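Protein-arginine-phosphatase (Bacillus subtilis subsp. subtilis, PDB 4KK3) removes the phosphate group specifically from phosphoarginine residues of many proteins, counteracting the arginine kinase McsB, and can restore DNA binding by the CtsR repressor by dephosphorylating it. Local coordinates at residues A[81-86]-A[114-119]; A[107-112]-A[139-144]; A[1-6]-A[77-82]; A[53-58]-A[129-134]. All blocks are in the same frame, centred on the assembly; numbering follows the deposited sequence.

All four contacts belong to one compact domain of the low molecular weight phosphotyrosine protein phosphatase family, built on a four-stranded parallel sheet. Interaction 3 pairs strands 2-7 and 79-82 at the middle of that sheet. Interaction 1 continues from the end of strand 79-82, shares Leu81 and Ala82 with interaction 3, and holds the loop that carries the catalytic Asp118. Interactions 2 and 4 both use helix 124-145, with centres about 18 Å apart, and join it to helices 105-110 and 49-56. Along the chain interaction 3 closes before interaction 2 opens, while interaction 1 is nested inside interaction 4. Together they join the sheet to its flanking helices, and interaction 1 is the one that reaches the active site.

Interaction 1 (A[81-86]-A[114-119]); sequences LAMTHQ and GDVLDP
Met83 O accepts a hydrogen bond from Val116 N at 2.9 Å, and Asp115 turns its carboxylate to the backbone of His85, so that the loop 114-119 is laid against the end of strand 79-82 and the start of helix 85-94. The loop lies at the C-terminal edge of the parallel sheet, where the active site of the low molecular weight phosphatase fold sits, and it carries Asp118, the proton donor/acceptor. The Val116 N-H points almost straight at the carbonyl (172°) but comes from above its plane. A water bridges the same oxygen to Gly114 O, donating to both. Selenomethionine Met83, bent at chi2 (-56°), lies beside Val116 with both side chains pointing the same way, its SE 4.0 Å from Val116 CB.

Asp115 OD1 takes the N-H of His85 at 2.9 Å, met from above the carboxylate plane, and His85 ND1 adds a weak bond to the same atom at 3.4 Å. Ring and carboxylate planes stand 47° apart. Asp115 OD2 accepts from a second water, which in turn receives Gln86 N; the one carboxylate thus serves the first turn of helix 85-94 through both oxygens. Thr84, the N-cap residue, turns OG1 to His87 N, while its CG2 rests 3.7 Å from Val116 O.

Further out, the His85 ring stacks with that of His113, and the Met83 side chain touches Arg13 and the nucleophile Cys7. Arg13 also holds the loop directly, its NH1 donating to Val116 O.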
loop_
_atom_site.group_PDB
_atom_site.type_symbol
_atom_site.label_atom_id
_atom_site.label_comp_id
_atom_site.label_asym_id
_atom_site.label_seq_id
_atom_site.Cartn_x
_atom_site.Cartn_y
_atom_site.Cartn_z
ATOM N N LEU A 81 -0.651 -5.897 2.676
ATOM C CA LEU A 81 0.755 -5.628 2.417
ATOM C C LEU A 81 1.181 -4.355 3.120
ATOM O O LEU A 81 0.776 -3.256 2.742
ATOM C CB LEU A 81 1.011 -5.511 0.913
ATOM C CG LEU A 81 0.712 -6.811 0.158
ATOM C CD1 LEU A 81 0.796 -6.621 -1.357
ATOM C CD2 LEU A 81 1.649 -7.936 0.621
ATOM N N ALA A 82 2.015 -4.524 4.129
ATOM C CA ALA A 82 2.455 -3.455 5.000
ATOM C C ALA A 82 3.725 -2.844 4.455
ATOM O O ALA A 82 4.507 -3.519 3.798
ATOM C CB ALA A 82 2.735 -4.041 6.399
HETATM N N MSE A 83 3.970 -1.578 4.760
HETATM C CA MSE A 83 5.202 -0.941 4.277
HETATM C C MSE A 83 6.451 -1.404 5.026
HETATM O O MSE A 83 7.521 -1.592 4.432
HETATM C CB MSE A 83 5.106 0.583 4.341
HETATM C CG MSE A 83 4.025 1.178 3.455
HETATM SE SE MSE A 83 4.207 0.657 1.569
HETATM C CE MSE A 83 2.317 0.442 1.177
ATOM N N THR A 84 6.324 -1.583 6.338
ATOM C CA THR A 84 7.481 -1.951 7.151
ATOM C C THR A 84 7.213 -3.176 8.033
ATOM O O THR A 84 6.060 -3.542 8.289
ATOM C CB THR A 84 7.929 -0.802 8.082
ATOM O OG1 THR A 84 7.013 -0.697 9.178
ATOM C CG2 THR A 84 7.986 0.542 7.329
ATOM N N HIS A 85 8.285 -3.789 8.522
ATOM C CA HIS A 85 8.133 -4.916 9.427
ATOM C C HIS A 85 7.500 -4.470 10.753
ATOM O O HIS A 85 6.732 -5.202 11.361
ATOM C CB HIS A 85 9.463 -5.672 9.613
ATOM C CG HIS A 85 9.747 -6.660 8.517
ATOM N ND1 HIS A 85 10.404 -6.317 7.354
ATOM C CD2 HIS A 85 9.447 -7.977 8.402
ATOM C CE1 HIS A 85 10.496 -7.378 6.571
ATOM N NE2 HIS A 85 9.932 -8.400 7.188
ATOM N N GLN A 86 7.780 -3.246 11.170
ATOM C CA GLN A 86 7.104 -2.692 12.331
ATOM C C GLN A 86 5.592 -2.559 12.120
ATOM O O GLN A 86 4.816 -2.724 13.052
ATOM C CB GLN A 86 7.688 -1.331 12.694
ATOM C CG GLN A 86 7.110 -0.776 13.960
ATOM C CD GLN A 86 7.388 -1.669 15.156
ATOM O OE1 GLN A 86 6.501 -2.360 15.658
ATOM N NE2 GLN A 86 8.626 -1.664 15.610
ATOM N N GLY A 114 12.888 -6.083 3.976
ATOM C CA GLY A 114 13.095 -4.707 3.578
ATOM C C GLY A 114 11.885 -3.855 3.863
ATOM O O GLY A 114 10.742 -4.324 3.807
ATOM N N ASP A 115 12.133 -2.591 4.186
ATOM C CA ASP A 115 11.055 -1.664 4.499
ATOM C C ASP A 115 10.931 -0.628 3.378
ATOM O O ASP A 115 11.925 -0.272 2.750
ATOM C CB ASP A 115 11.327 -0.941 5.824
ATOM C CG ASP A 115 11.235 -1.864 7.029
ATOM O OD1 ASP A 115 10.555 -2.906 6.947
ATOM O OD2 ASP A 115 11.847 -1.550 8.072
ATOM N N VAL A 116 9.714 -0.160 3.143
ATOM C CA VAL A 116 9.504 1.072 2.369
ATOM C C VAL A 116 9.440 2.212 3.380
ATOM O O VAL A 116 8.446 2.363 4.094
ATOM C CB VAL A 116 8.205 1.039 1.556
ATOM C CG1 VAL A 116 7.986 2.386 0.846
ATOM C CG2 VAL A 116 8.242 -0.100 0.537
ATOM N N LEU A 117 10.507 3.000 3.453
ATOM C CA LEU A 117 10.639 4.011 4.515
ATOM C C LEU A 117 9.688 5.204 4.358
ATOM O O LEU A 117 9.339 5.599 3.239
ATOM C CB LEU A 117 12.087 4.494 4.614
ATOM C CG LEU A 117 13.131 3.416 4.896
ATOM C CD1 LEU A 117 14.524 4.017 4.954
ATOM C CD2 LEU A 117 12.778 2.724 6.199
ATOM N N ASP A 118 9.290 5.783 5.489
ATOM C CA ASP A 118 8.318 6.885 5.509
ATOM C C ASP A 118 8.899 8.154 4.868
ATOM O O ASP A 118 9.922 8.672 5.314
ATOM C CB ASP A 118 7.920 7.185 6.961
ATOM C CG ASP A 118 6.613 7.942 7.074
ATOM O OD1 ASP A 118 6.152 8.517 6.063
ATOM O OD2 ASP A 118 6.034 7.968 8.181
ATOM N N PRO A 119 8.252 8.660 3.803
ATOM C CA PRO A 119 8.722 9.907 3.195
ATOM C C PRO A 119 8.182 11.145 3.885
ATOM O O PRO A 119 8.605 12.238 3.513
ATOM C CB PRO A 119 8.133 9.837 1.783
ATOM C CG PRO A 119 6.845 9.132 1.991
ATOM C CD PRO A 119 7.130 8.076 3.060
HETATM O O HOH W 1 8.330 -3.523 2.567
HETATM O O HOH W 2 10.378 -1.949 10.491
#

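Interaction 2 (A[107-112]-A[139-144]); sequences EYVTGS and RQLAKQ
Helix 105-110 ends against helix 124-145 in a helix-helix contact where Val109 meets Gln140, Leu141 and Gln144, away from the annotated sites. Its polar element is a side-chain bond to a carbonyl in the last turn of the shorter helix: Gln144 NE2 donates to Val109 O at 2.6 Å with an N-H...O angle of 160°. The donor lies in the carbonyl plane on a lone pair, and the acceptor lies almost exactly in the amide plane of Gln144. An extended chain beyond CG (chi2 169°) brings Gln144 CD close enough for NE2 to meet this oxygen.

Around the bond the packing is apolar. Val109 splits its two methyls between neighbours on the long helix: CG1 presses on Gln140 CB at 3.5 Å, and CG2 sits 4.0 Å from Leu141 CB. Leu141 CD1 in turn touches Tyr108 CD1 at 3.8 Å, the two side chains crossing at about a right angle. Past the contact the shorter helix is finished by an ST turn, in which Thr110 OG1 accepts from Ser112 N at 3.1 Å, with Gly111 at positive phi between them.

The same side chains reach the sheet and a further helix. Tyr108 packs on Leu79 and Leu81 of strand 79-82, Leu141 lies against Leu81 and against Phe21 of helix 13-28, and the contact therefore joins two helices over one face of the parallel sheet.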
loop_
_atom_site.group_PDB
_atom_site.type_symbol
_atom_site.label_atom_id
_atom_site.label_comp_id
_atom_site.label_asym_id
_atom_site.label_seq_id
_atom_site.Cartn_x
_atom_site.Cartn_y
_atom_site.Cartn_z
ATOM N N GLU A 107 8.935 -8.099 1.281
ATOM C CA GLU A 107 8.912 -9.545 1.563
ATOM C C GLU A 107 8.174 -10.330 0.496
ATOM O O GLU A 107 8.685 -11.293 -0.082
ATOM C CB GLU A 107 8.130 -9.811 2.858
ATOM C CG GLU A 107 8.901 -10.041 4.102
ATOM C CD GLU A 107 7.993 -10.515 5.227
ATOM O OE1 GLU A 107 6.806 -10.088 5.296
ATOM O OE2 GLU A 107 8.464 -11.329 6.035
ATOM N N TYR A 108 6.934 -9.921 0.263
ATOM C CA TYR A 108 6.029 -10.673 -0.580
ATOM C C TYR A 108 6.511 -10.692 -2.023
ATOM O O TYR A 108 6.477 -11.723 -2.693
ATOM C CB TYR A 108 4.635 -10.062 -0.491
ATOM C CG TYR A 108 3.561 -10.941 -1.063
ATOM C CD1 TYR A 108 3.111 -10.771 -2.362
ATOM C CD2 TYR A 108 3.008 -11.959 -0.300
ATOM C CE1 TYR A 108 2.124 -11.587 -2.880
ATOM C CE2 TYR A 108 2.036 -12.778 -0.806
ATOM C CZ TYR A 108 1.594 -12.594 -2.097
ATOM O OH TYR A 108 0.612 -13.427 -2.581
ATOM N N VAL A 109 6.973 -9.543 -2.495
ATOM C CA VAL A 109 7.330 -9.394 -3.893
ATOM C C VAL A 109 8.737 -9.901 -4.212
ATOM O O VAL A 109 8.950 -10.579 -5.223
ATOM C CB VAL A 109 7.178 -7.916 -4.319
ATOM C CG1 VAL A 109 7.671 -7.721 -5.736
ATOM C CG2 VAL A 109 5.727 -7.503 -4.170
ATOM N N THR A 110 9.688 -9.598 -3.335
ATOM C CA THR A 110 11.095 -9.837 -3.625
ATOM C C THR A 110 11.683 -10.992 -2.821
ATOM O O THR A 110 12.772 -11.470 -3.126
ATOM C CB THR A 110 11.944 -8.593 -3.322
ATOM O OG1 THR A 110 12.210 -8.529 -1.916
ATOM C CG2 THR A 110 11.221 -7.335 -3.759
ATOM N N GLY A 111 10.970 -11.423 -1.787
ATOM C CA GLY A 111 11.432 -12.512 -0.949
ATOM C C GLY A 111 12.414 -12.075 0.120
ATOM O O GLY A 111 12.778 -12.864 0.995
ATOM N N SER A 112 12.846 -10.822 0.058
ATOM C CA SER A 112 13.837 -10.321 1.002
ATOM C C SER A 112 13.231 -9.394 2.052
ATOM O O SER A 112 12.189 -8.783 1.837
ATOM C CB SER A 112 14.966 -9.603 0.260
ATOM O OG SER A 112 14.472 -8.482 -0.455
ATOM N N ARG A 139 4.730 -3.135 -9.989
ATOM C CA ARG A 139 4.779 -3.794 -11.296
ATOM C C ARG A 139 5.091 -5.280 -11.162
ATOM O O ARG A 139 4.474 -6.105 -11.841
ATOM C CB ARG A 139 5.763 -3.109 -12.249
ATOM C CG ARG A 139 5.281 -1.736 -12.688
ATOM C CD ARG A 139 6.082 -1.170 -13.839
ATOM N NE ARG A 139 5.613 0.171 -14.185
ATOM C CZ ARG A 139 4.541 0.421 -14.934
ATOM N NH1 ARG A 139 3.818 -0.577 -15.429
ATOM N NH2 ARG A 139 4.189 1.672 -15.191
ATOM N N GLN A 140 6.025 -5.620 -10.277
ATOM C CA GLN A 140 6.359 -7.022 -10.027
ATOM C C GLN A 140 5.195 -7.743 -9.361
ATOM O O GLN A 140 4.911 -8.889 -9.700
ATOM C CB GLN A 140 7.591 -7.172 -9.142
ATOM C CG GLN A 140 8.855 -6.483 -9.596
ATOM C CD GLN A 140 9.955 -6.581 -8.544
ATOM O OE1 GLN A 140 10.455 -7.673 -8.250
ATOM N NE2 GLN A 140 10.320 -5.442 -7.955
ATOM N N LEU A 141 4.544 -7.081 -8.401
ATOM C CA LEU A 141 3.380 -7.650 -7.732
ATOM C C LEU A 141 2.317 -8.064 -8.738
ATOM O O LEU A 141 1.762 -9.158 -8.657
ATOM C CB LEU A 141 2.791 -6.678 -6.696
ATOM C CG LEU A 141 1.545 -7.132 -5.920
ATOM C CD1 LEU A 141 1.864 -8.334 -5.024
ATOM C CD2 LEU A 141 0.964 -5.999 -5.069
ATOM N N ALA A 142 2.038 -7.180 -9.688
ATOM C CA ALA A 142 1.061 -7.453 -10.723
ATOM C C ALA A 142 1.399 -8.739 -11.476
ATOM O O ALA A 142 0.547 -9.610 -11.631
ATOM C CB ALA A 142 0.971 -6.283 -11.665
ATOM N N LYS A 143 2.648 -8.864 -11.909
ATOM C CA LYS A 143 3.088 -10.048 -12.637
ATOM C C LYS A 143 2.958 -11.293 -11.767
ATOM O O LYS A 143 2.607 -12.365 -12.257
ATOM C CB LYS A 143 4.534 -9.897 -13.124
ATOM C CG LYS A 143 4.822 -8.650 -13.958
ATOM C CD LYS A 143 4.096 -8.652 -15.293
ATOM C CE LYS A 143 4.578 -7.502 -16.173
ATOM N NZ LYS A 143 3.759 -7.332 -17.409
ATOM N N GLN A 144 3.233 -11.150 -10.475
ATOM C CA GLN A 144 3.153 -12.285 -9.568
ATOM C C GLN A 144 1.711 -12.706 -9.334
ATOM O O GLN A 144 1.411 -13.898 -9.288
ATOM C CB GLN A 144 3.830 -11.970 -8.238
ATOM C CG GLN A 144 5.338 -11.973 -8.310
ATOM C CD GLN A 144 5.957 -11.407 -7.059
ATOM O OE1 GLN A 144 5.249 -11.008 -6.131
ATOM N NE2 GLN A 144 7.284 -11.365 -7.022
#

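Interaction 3 (A[1-6]-A[77-82]); sequences MDIIFV and ADLVLA
Ile3 places CG1 anti to the carbonyl carbon (chi1 -53°), and its chain then turns at chi2 (-73°) to lay CD1 3.5 Å from Leu79 CB across the two strands. On the other face Ile4 CG2, set between its backbone N and carbonyl carbon, meets Val80 CG2 at 3.6 Å. Both pairs lie side by side and point the same way, as expected of neighbours in a parallel sheet, here the central strands of the phosphatase fold, with axes 20° apart.

In the backbone ladder Ile4 bonds to Leu79 and Leu81, and Leu81 in turn to Ile4 and Val6. Ile4 N donates to Leu79 O, Leu81 N to Ile4 O at 2.8 Å, and Val6 N to Leu81 O, the last donor standing above the carbonyl plane. At the N-terminal end Asp2 O is gripped twice, by Asp78 N at 2.9 Å and by Leu79 N at a longer 3.2 Å. Asp78 also returns a bond, its OD2 using the anti lone pair to accept Asp2 N at 2.7 Å. Asp2 is thus held to Asp78 and Leu79 at the start of strand 79-82. The two carboxylates come within 4.4 Å (Asp2 OD1 to Asp78 OD2), a repulsion that the Asp2 N-H may partly offset.

On the face of Ile3 and Phe5, Leu81 CD1 approaches Phe5 CE1 to 3.9 Å, and this layer is covered by helix 124-145, where Phe5 packs on Leu138, and by helix 105-110, where Leu81 packs on Leu105. Strand 33-38 flanks strand 2-7 on its other edge, bonding Ile3 and Phe5 to Asn33, Arg35 and Ala37.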
loop_
_atom_site.group_PDB
_atom_site.type_symbol
_atom_site.label_atom_id
_atom_site.label_comp_id
_atom_site.label_asym_id
_atom_site.label_seq_id
_atom_site.Cartn_x
_atom_site.Cartn_y
_atom_site.Cartn_z
HETATM N N MSE A 1 -9.043 -10.688 -6.143
HETATM C CA MSE A 1 -9.048 -10.757 -4.687
HETATM C C MSE A 1 -9.059 -9.355 -4.089
HETATM O O MSE A 1 -9.061 -8.358 -4.819
HETATM C CB MSE A 1 -7.831 -11.530 -4.193
HETATM C CG MSE A 1 -6.512 -10.859 -4.514
HETATM SE SE MSE A 1 -4.967 -11.877 -3.925
HETATM C CE MSE A 1 -5.138 -13.378 -5.141
ATOM N N ASP A 2 -9.077 -9.290 -2.761
ATOM C CA ASP A 2 -9.060 -8.020 -2.041
ATOM C C ASP A 2 -7.689 -7.760 -1.439
ATOM O O ASP A 2 -7.222 -8.516 -0.591
ATOM C CB ASP A 2 -10.105 -8.010 -0.922
ATOM C CG ASP A 2 -11.494 -7.673 -1.424
ATOM O OD1 ASP A 2 -11.778 -7.939 -2.610
ATOM O OD2 ASP A 2 -12.301 -7.144 -0.630
ATOM N N ILE A 3 -7.056 -6.674 -1.871
ATOM C CA ILE A 3 -5.725 -6.340 -1.409
ATOM C C ILE A 3 -5.795 -5.042 -0.629
ATOM O O ILE A 3 -6.444 -4.089 -1.062
ATOM C CB ILE A 3 -4.764 -6.153 -2.585
ATOM C CG1 ILE A 3 -4.811 -7.368 -3.508
ATOM C CG2 ILE A 3 -3.341 -5.919 -2.084
ATOM C CD1 ILE A 3 -4.149 -8.559 -2.943
ATOM N N ILE A 4 -5.154 -5.007 0.534
ATOM C CA ILE A 4 -5.032 -3.752 1.271
ATOM C C ILE A 4 -3.572 -3.378 1.569
ATOM O O ILE A 4 -2.797 -4.187 2.056
ATOM C CB ILE A 4 -5.903 -3.730 2.553
ATOM C CG1 ILE A 4 -5.806 -2.375 3.255
ATOM C CG2 ILE A 4 -5.503 -4.821 3.511
ATOM C CD1 ILE A 4 -6.934 -2.126 4.223
ATOM N N PHE A 5 -3.206 -2.141 1.243
ATOM C CA PHE A 5 -1.877 -1.610 1.547
ATOM C C PHE A 5 -1.957 -0.844 2.856
ATOM O O PHE A 5 -2.889 -0.088 3.063
ATOM C CB PHE A 5 -1.424 -0.663 0.422
ATOM C CG PHE A 5 -1.201 -1.361 -0.884
ATOM C CD1 PHE A 5 -0.113 -2.203 -1.050
ATOM C CD2 PHE A 5 -2.081 -1.176 -1.942
ATOM C CE1 PHE A 5 0.098 -2.859 -2.242
ATOM C CE2 PHE A 5 -1.887 -1.831 -3.151
ATOM C CZ PHE A 5 -0.790 -2.661 -3.313
ATOM N N VAL A 6 -0.993 -1.045 3.751
ATOM C CA VAL A 6 -1.049 -0.411 5.069
ATOM C C VAL A 6 0.232 0.363 5.396
ATOM O O VAL A 6 1.341 -0.152 5.203
ATOM C CB VAL A 6 -1.255 -1.478 6.181
ATOM C CG1 VAL A 6 -1.181 -0.808 7.557
ATOM C CG2 VAL A 6 -2.584 -2.180 6.007
ATOM N N ALA A 77 -9.935 -8.827 3.974
ATOM C CA ALA A 77 -8.802 -8.808 3.052
ATOM C C ALA A 77 -8.296 -10.210 2.742
ATOM O O ALA A 77 -8.258 -11.074 3.618
ATOM C CB ALA A 77 -7.664 -7.950 3.619
ATOM N N ASP A 78 -7.890 -10.426 1.495
ATOM C CA ASP A 78 -7.222 -11.667 1.122
ATOM C C ASP A 78 -5.717 -11.533 1.347
ATOM O O ASP A 78 -5.031 -12.503 1.671
ATOM C CB ASP A 78 -7.522 -12.018 -0.337
ATOM C CG ASP A 78 -8.992 -12.297 -0.572
ATOM O OD1 ASP A 78 -9.538 -13.180 0.118
ATOM O OD2 ASP A 78 -9.610 -11.622 -1.427
ATOM N N LEU A 79 -5.218 -10.311 1.205
ATOM C CA LEU A 79 -3.797 -10.029 1.347
ATOM C C LEU A 79 -3.601 -8.629 1.901
ATOM O O LEU A 79 -4.188 -7.677 1.403
ATOM C CB LEU A 79 -3.091 -10.146 -0.006
ATOM C CG LEU A 79 -1.567 -9.992 -0.074
ATOM C CD1 LEU A 79 -0.865 -11.043 0.791
ATOM C CD2 LEU A 79 -1.113 -10.085 -1.534
ATOM N N VAL A 80 -2.786 -8.523 2.942
ATOM C CA VAL A 80 -2.483 -7.241 3.567
ATOM C C VAL A 80 -0.998 -6.971 3.390
ATOM O O VAL A 80 -0.169 -7.727 3.873
ATOM C CB VAL A 80 -2.833 -7.270 5.060
ATOM C CG1 VAL A 80 -2.546 -5.918 5.709
ATOM C CG2 VAL A 80 -4.294 -7.668 5.255
ATOM N N LEU A 81 -0.651 -5.897 2.676
ATOM C CA LEU A 81 0.755 -5.628 2.417
ATOM C C LEU A 81 1.181 -4.355 3.120
ATOM O O LEU A 81 0.776 -3.256 2.742
ATOM C CB LEU A 81 1.011 -5.511 0.913
ATOM C CG LEU A 81 0.712 -6.811 0.158
ATOM C CD1 LEU A 81 0.796 -6.621 -1.357
ATOM C CD2 LEU A 81 1.649 -7.936 0.621
ATOM N N ALA A 82 2.015 -4.524 4.129
ATOM C CA ALA A 82 2.455 -3.455 5.000
ATOM C C ALA A 82 3.725 -2.844 4.455
ATOM O O ALA A 82 4.507 -3.519 3.798
ATOM C CB ALA A 82 2.735 -4.041 6.399
#

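Interaction 4 (A[53-58]-A[129-134]); sequences EALFEK and QTRDEL
Arg131 NH1 donates to Ala54 O at 2.8 Å, with an N-H...O angle of 159° and the oxygen close to the guanidinium plane, a bond that reaches from helix 124-145 to a carbonyl of helix 49-56. The rotation of the guanidinium is fixed by its neighbour on the same helix: Asp132 OD1 is gripped side-on by Arg131 NE at 3.1 Å and Arg131 NH2 at 3.2 Å, both from the same face of the carboxylate. The bend at chi3 (71°) turns NE toward Asp132 OD1. This salt bridge occupies one edge of the group and leaves NH1 directed at Ala54.

Glu57 adds a looser salt bridge. Its OE2 lies 3.4 Å from Arg131 NH1, and the accompanying hydrogen bond from NH2 is weak; carboxylate and guanidinium planes stand 76° apart. Glu57 OE1 has a salt bridge to Lys128, so this carboxylate is divided between two cations. Lys58 CE lies over one face of the guanidinium, toward the rim, 3.4 Å from Arg131 NH2. Lys58 NZ is 4.2 Å from Arg131 NH2, a repulsion probably tempered by the nearby carboxylates of Glu57 and Asp132. The aliphatic part of Arg131 slides past Leu55 in the opposite direction, Leu55 CD2 touching Arg131 CG at 3.8 Å.

The buried Arg131 thus ties helix 49-56 and the residues that follow it to helix 124-145 through a carbonyl, a charge network and apolar contact. Helix 13-28 borders both: Leu55 packs on Ala19, and Leu134 on Met16 and Leu20.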
loop_
_atom_site.group_PDB
_atom_site.type_symbol
_atom_site.label_atom_id
_atom_site.label_comp_id
_atom_site.label_asym_id
_atom_site.label_seq_id
_atom_site.Cartn_x
_atom_site.Cartn_y
_atom_site.Cartn_z
ATOM N N GLU A 53 1.399 15.474 -5.661
ATOM C CA GLU A 53 2.223 16.041 -6.726
ATOM C C GLU A 53 3.080 14.955 -7.395
ATOM O O GLU A 53 3.224 14.925 -8.614
ATOM C CB GLU A 53 3.091 17.193 -6.183
ATOM C CG GLU A 53 4.165 17.675 -7.157
ATOM C CD GLU A 53 4.932 18.887 -6.646
ATOM O OE1 GLU A 53 4.764 19.255 -5.461
ATOM O OE2 GLU A 53 5.702 19.479 -7.437
ATOM N N ALA A 54 3.623 14.043 -6.592
ATOM C CA ALA A 54 4.446 12.965 -7.124
ATOM C C ALA A 54 3.675 12.090 -8.115
ATOM O O ALA A 54 4.205 11.699 -9.155
ATOM C CB ALA A 54 4.998 12.106 -5.973
ATOM N N LEU A 55 2.412 11.808 -7.810
ATOM C CA LEU A 55 1.613 10.978 -8.705
ATOM C C LEU A 55 1.101 11.806 -9.880
ATOM O O LEU A 55 0.985 11.293 -10.991
ATOM C CB LEU A 55 0.440 10.331 -7.985
ATOM C CG LEU A 55 0.820 9.309 -6.900
ATOM C CD1 LEU A 55 -0.247 8.237 -6.709
ATOM C CD2 LEU A 55 2.195 8.684 -7.114
ATOM N N PHE A 56 0.803 13.074 -9.620
ATOM C CA PHE A 56 0.293 13.978 -10.651
ATOM C C PHE A 56 1.284 14.083 -11.822
ATOM O O PHE A 56 0.893 14.134 -13.003
ATOM C CB PHE A 56 0.017 15.349 -10.015
ATOM C CG PHE A 56 -0.627 16.350 -10.953
ATOM C CD1 PHE A 56 -1.998 16.361 -11.141
ATOM C CD2 PHE A 56 0.141 17.295 -11.600
ATOM C CE1 PHE A 56 -2.594 17.299 -11.994
ATOM C CE2 PHE A 56 -0.443 18.230 -12.449
ATOM C CZ PHE A 56 -1.812 18.226 -12.635
ATOM N N GLU A 57 2.573 14.074 -11.487
ATOM C CA GLU A 57 3.646 14.080 -12.477
ATOM C C GLU A 57 3.554 12.904 -13.461
ATOM O O GLU A 57 3.891 13.040 -14.642
ATOM C CB GLU A 57 5.012 14.098 -11.780
ATOM C CG GLU A 57 6.180 13.668 -12.656
ATOM C CD GLU A 57 7.495 13.707 -11.912
ATOM O OE1 GLU A 57 7.588 14.484 -10.946
ATOM O OE2 GLU A 57 8.430 12.964 -12.281
ATOM N N LYS A 58 3.067 11.769 -12.974
ATOM C CA LYS A 58 2.895 10.573 -13.787
ATOM C C LYS A 58 1.460 10.406 -14.279
ATOM O O LYS A 58 1.064 9.313 -14.696
ATOM C CB LYS A 58 3.300 9.333 -12.979
ATOM C CG LYS A 58 4.731 9.376 -12.483
ATOM C CD LYS A 58 5.703 9.069 -13.609
ATOM C CE LYS A 58 7.080 8.735 -13.065
ATOM N NZ LYS A 58 8.003 8.266 -14.130
ATOM N N GLN A 129 11.182 9.574 -5.039
ATOM C CA GLN A 129 11.964 8.355 -4.849
ATOM C C GLN A 129 11.101 7.230 -4.273
ATOM O O GLN A 129 11.183 6.090 -4.713
ATOM C CB GLN A 129 13.175 8.627 -3.952
ATOM C CG GLN A 129 14.195 9.581 -4.580
ATOM C CD GLN A 129 15.351 9.904 -3.649
ATOM O OE1 GLN A 129 15.368 10.949 -2.995
ATOM N NE2 GLN A 129 16.328 9.005 -3.586
ATOM N N THR A 130 10.260 7.566 -3.303
ATOM C CA THR A 130 9.305 6.606 -2.752
ATOM C C THR A 130 8.347 6.119 -3.839
ATOM O O THR A 130 8.092 4.920 -3.987
ATOM C CB THR A 130 8.499 7.228 -1.616
ATOM O OG1 THR A 130 9.394 7.597 -0.562
ATOM C CG2 THR A 130 7.480 6.232 -1.077
ATOM N N ARG A 131 7.831 7.064 -4.614
ATOM C CA ARG A 131 6.961 6.711 -5.731
ATOM C C ARG A 131 7.631 5.689 -6.659
ATOM O O ARG A 131 7.023 4.685 -7.030
ATOM C CB ARG A 131 6.586 7.968 -6.527
ATOM C CG ARG A 131 5.750 7.662 -7.764
ATOM C CD ARG A 131 5.783 8.844 -8.738
ATOM N NE ARG A 131 7.094 8.983 -9.371
ATOM C CZ ARG A 131 7.571 10.112 -9.894
ATOM N NH1 ARG A 131 6.866 11.242 -9.861
ATOM N NH2 ARG A 131 8.778 10.114 -10.434
ATOM N N ASP A 132 8.876 5.959 -7.048
ATOM C CA ASP A 132 9.594 5.087 -7.975
ATOM C C ASP A 132 9.874 3.717 -7.369
ATOM O O ASP A 132 9.800 2.698 -8.052
ATOM C CB ASP A 132 10.904 5.734 -8.428
ATOM C CG ASP A 132 10.677 6.925 -9.352
ATOM O OD1 ASP A 132 9.533 7.098 -9.821
ATOM O OD2 ASP A 132 11.636 7.681 -9.613
ATOM N N GLU A 133 10.197 3.717 -6.078
ATOM C CA GLU A 133 10.425 2.494 -5.336
ATOM C C GLU A 133 9.155 1.637 -5.343
ATOM O O GLU A 133 9.202 0.434 -5.621
ATOM C CB GLU A 133 10.827 2.865 -3.901
ATOM C CG GLU A 133 10.964 1.712 -2.921
ATOM C CD GLU A 133 11.321 2.206 -1.529
ATOM O OE1 GLU A 133 11.132 3.409 -1.251
ATOM O OE2 GLU A 133 11.792 1.400 -0.712
ATOM N N LEU A 134 8.030 2.273 -5.037
ATOM C CA LEU A 134 6.730 1.620 -5.028
ATOM C C LEU A 134 6.355 1.098 -6.409
ATOM O O LEU A 134 5.884 -0.033 -6.554
ATOM C CB LEU A 134 5.648 2.585 -4.541
ATOM C CG LEU A 134 5.664 2.796 -3.029
ATOM C CD1 LEU A 134 4.630 3.827 -2.604
ATOM C CD2 LEU A 134 5.395 1.434 -2.348
#